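Local coordinates for putative glycyl-glycine endopeptidase lytM (Ruminococcus gnavus, PDB 3NYY) that probably cleaves peptide bonds as a zinc-dependent metalloendopeptidase of the M23 family, which typically acts on the peptide bridges of bacterial cell walls, at the interface of chains A and B. Numbering follows the deposited sequence. Chains: chain A/B, Putative glycyl-glycine endopeptidase lytM.

Contact 1: the interface of chains A and B. Residues chain A 212-214; chain B 114-115.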
loop_
_atom_site.group_PDB
_atom_site.type_symbol
_atom_site.label_atom_id
_atom_site.label_comp_id
_atom_site.label_asym_id
_atom_site.label_seq_id
_atom_site.Cartn_x
_atom_site.Cartn_y
_atom_site.Cartn_z
ATOM N N GLU A 212 -14.438 -6.739 9.923
ATOM C CA GLU A 212 -13.855 -5.688 10.767
ATOM C C GLU A 212 -12.837 -4.798 10.038
ATOM O O GLU A 212 -12.455 -3.759 10.555
ATOM C CB GLU A 212 -13.218 -6.286 12.035
ATOM C CG GLU A 212 -14.218 -6.960 12.967
ATOM C CD GLU A 212 -15.292 -6.013 13.502
ATOM O OE1 GLU A 212 -14.978 -4.854 13.840
ATOM O OE2 GLU A 212 -16.455 -6.425 13.581
ATOM N N PHE A 213 -12.404 -5.202 8.846
ATOM C CA PHE A 213 -11.414 -4.435 8.087
ATOM C C PHE A 213 -11.577 -4.751 6.619
ATOM O O PHE A 213 -12.373 -5.600 6.300
ATOM C CB PHE A 213 -10.016 -4.754 8.591
ATOM C CG PHE A 213 -9.747 -6.211 8.746
ATOM C CD1 PHE A 213 -9.458 -6.983 7.645
ATOM C CD2 PHE A 213 -9.750 -6.801 10.011
ATOM C CE1 PHE A 213 -9.201 -8.333 7.783
ATOM C CE2 PHE A 213 -9.479 -8.133 10.175
ATOM C CZ PHE A 213 -9.204 -8.900 9.057
ATOM N N PRO A 214 -10.917 -3.985 5.718
ATOM C CA PRO A 214 -11.055 -4.219 4.283
ATOM C C PRO A 214 -10.593 -5.598 3.832
ATOM O O PRO A 214 -9.736 -6.231 4.463
ATOM C CB PRO A 214 -10.108 -3.190 3.652
ATOM C CG PRO A 214 -9.958 -2.130 4.692
ATOM C CD PRO A 214 -9.974 -2.876 5.989
HETATM N N MSE B 114 -7.987 2.050 7.593
HETATM C CA MSE B 114 -8.440 1.191 8.683
HETATM C C MSE B 114 -7.297 0.544 9.437
HETATM O O MSE B 114 -7.450 0.236 10.628
HETATM C CB MSE B 114 -9.430 0.162 8.175
HETATM C CG MSE B 114 -10.629 0.824 7.597
HETATM SE SE MSE B 114 -12.199 -0.265 7.741
HETATM C CE MSE B 114 -12.256 -1.153 6.137
ATOM N N PHE B 115 -6.162 0.378 8.775
ATOM C CA PHE B 115 -4.963 -0.156 9.391
ATOM C C PHE B 115 -4.417 0.951 10.344
ATOM O O PHE B 115 -4.118 0.689 11.507
ATOM C CB PHE B 115 -3.969 -0.601 8.291
ATOM C CG PHE B 115 -4.529 -1.690 7.362
ATOM C CD1 PHE B 115 -5.471 -1.383 6.363
ATOM C CD2 PHE B 115 -4.149 -3.022 7.514
ATOM C CE1 PHE B 115 -6.021 -2.388 5.532
ATOM C CE2 PHE B 115 -4.676 -4.029 6.676
ATOM C CZ PHE B 115 -5.620 -3.717 5.699
#
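A:Pro214 and B:Met114 meet tip to tip, and their packing forms the tight core of this small apolar patch between two copies of the protein. B:Met114 is a selenomethionine on helix 113-117, and it brings most of its chain to the proline. Its CB stands 3.8 Å from CD of A:Pro214, and its selenium, SE, is 3.9 Å from the same ring carbon. At B:Met114 the first torsion sets CG opposite the carbonyl carbon (chi1 -61°), and the chain then bends at the selenium (chi3 -94°), turning the terminal methyl back toward the proline. The modelled approach of that CE to the CD–CG edge of the ring is too short to be real, so the exact methyl position is doubtful and its closeness should not be read as strain. Beside this core, B:Phe115 runs alongside the proline, pointing the other way. Its ring carbon CE1 lies 4.0 Å from both CD and CG of A:Pro214, so the proline also rests beside an aromatic ring.

Toward A:Glu212 the contact thins out quickly. A:Phe213 takes part through its backbone: its CA lies near the uncertain CE of B:Met114, while its own ring turns away from chain B. A:Glu212 barely joins in, losing 7 Å² of surface, and its carboxylate is directed away from the partner. The three chain A residues form a loop running into strand 216-225, which carries the HxH motif of M23 peptidases. Fitting the proline ring against a helix of the partner may steady that loop, but the patch hides 157 Å² in all, and the structure alone does not show whether this pairing persists in solution. At the loose end, the carbonyl oxygen O of A:Glu212 stops 4.5 Å from SE of B:Met114.

Contact 2: the interface of chains A and B. Residues chain A 133-134; chain B 25, 239.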
loop_
_atom_site.group_PDB
_atom_site.type_symbol
_atom_site.label_atom_id
_atom_site.label_comp_id
_atom_site.label_asym_id
_atom_site.label_seq_id
_atom_site.Cartn_x
_atom_site.Cartn_y
_atom_site.Cartn_z
ATOM N N GLU A 133 -9.317 -4.573 -5.038
ATOM C CA GLU A 133 -9.983 -3.481 -5.755
ATOM C C GLU A 133 -11.505 -3.572 -5.518
ATOM O O GLU A 133 -12.136 -2.613 -5.093
ATOM C CB GLU A 133 -9.708 -3.598 -7.264
ATOM C CG GLU A 133 -10.374 -2.484 -8.139
ATOM C CD GLU A 133 -9.599 -1.171 -8.161
ATOM O OE1 GLU A 133 -8.446 -1.098 -7.666
ATOM O OE2 GLU A 133 -10.161 -0.192 -8.689
ATOM N N LYS A 134 -12.076 -4.744 -5.790
ATOM C CA LYS A 134 -13.482 -5.045 -5.449
ATOM C C LYS A 134 -13.502 -5.507 -3.974
ATOM O O LYS A 134 -13.094 -6.630 -3.700
ATOM C CB LYS A 134 -14.017 -6.121 -6.404
ATOM C CG LYS A 134 -15.466 -6.502 -6.247
ATOM C CD LYS A 134 -15.914 -7.486 -7.325
ATOM C CE LYS A 134 -17.331 -7.979 -7.098
ATOM N NZ LYS A 134 -18.339 -6.881 -7.053
ATOM N N GLU B 25 -16.734 0.520 -6.032
ATOM C CA GLU B 25 -16.205 0.690 -7.399
ATOM C C GLU B 25 -17.266 1.276 -8.362
ATOM O O GLU B 25 -16.925 2.075 -9.242
ATOM C CB GLU B 25 -15.561 -0.615 -7.937
ATOM C CG GLU B 25 -14.210 -1.015 -7.235
ATOM C CD GLU B 25 -13.130 0.123 -7.167
ATOM O OE1 GLU B 25 -12.891 0.824 -8.182
ATOM O OE2 GLU B 25 -12.505 0.314 -6.080
ATOM N N ARG B 239 -7.903 8.018 -5.923
ATOM C CA ARG B 239 -8.330 7.095 -6.983
ATOM C C ARG B 239 -9.107 7.812 -8.050
ATOM O O ARG B 239 -8.936 7.552 -9.242
ATOM C CB ARG B 239 -9.176 5.956 -6.423
ATOM C CG ARG B 239 -8.402 4.994 -5.567
ATOM C CD ARG B 239 -7.334 4.257 -6.318
ATOM N NE ARG B 239 -7.763 3.672 -7.586
ATOM C CZ ARG B 239 -8.244 2.447 -7.746
ATOM N NH1 ARG B 239 -8.416 1.620 -6.706
ATOM N NH2 ARG B 239 -8.535 2.030 -8.979
HETATM O O HOH W 1 -10.674 -0.071 -3.777
#
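A:Glu133 and B:Arg239 join through an end-on, two-pronged salt bridge, the chief polar link of this patch. NH1 of the arginine donates to OE1 of the carboxylate at 2.9 Å. Its NH2 donates to OE2 at 2.8 Å, where it meets the syn lone pair. Neither bond is straight, and the two flat groups are turned 56° against each other, so the pair is twisted rather than coplanar. Still, with each oxygen taking its own nitrogen, the two bonds together limit rotation of both groups. On A:Glu133, CG lies opposite the backbone N (chi1 180°) and the chain bends at the next torsion, which carries the carboxylate across to the arginine. Without this carboxylate, as with an alanine in its place, the guanidinium of B:Arg239 is likely to lose its charged mate across the interface and be freer to turn.

The second kind of contact is a meeting of acceptors. OE1 of the B:Glu25 carboxylate lies 3.0 Å from OE2 of A:Glu133, the two side chains crossing at about a right angle. The other oxygen, OE2 of B:Glu25, comes 3.1 Å from the backbone O of A:Glu133. A proton on either acid could relieve the carboxylate pair, and one on OE2 of B:Glu25 the approach to the backbone O; the model does not show protons. Otherwise the approaches would be unfavourable, though B:Arg239 would be expected to offset some of the negative charge.

Water supplies the third kind. Water 1 sits 3.0 Å from OE2 of B:Glu25. It bridges the chains by also reaching the backbone O of A:Glu133, at 3.2 Å from water 1.

A:Lys134 adds little, flanking B:Glu25 with its backbone. In the fold, A:Glu133 and A:Lys134 lie just after strand 128-132, which carries the aspartate of the M23 HxxxD motif. Across from them, B:Glu25 begins helix 25-31 and B:Arg239 lies near the end of helix 235-240.

Contact 1 and contact 2 lie about 15 Å apart, measured between the centres of their C-alpha atoms, and share no residue. On chain A both use loop residues next to strands that carry metal-binding residues of the family: contact 1 just before strand 216-225, contact 2 just after strand 128-132. Chain B answers with helices, 113-117 at contact 1, and 25-31 with 235-240 at contact 2. Apolar packing and charge pairing thus work side by side, and the two-fold repeats both with the chains exchanged. If the dimer forms in solution, it could affect access to the active-site region.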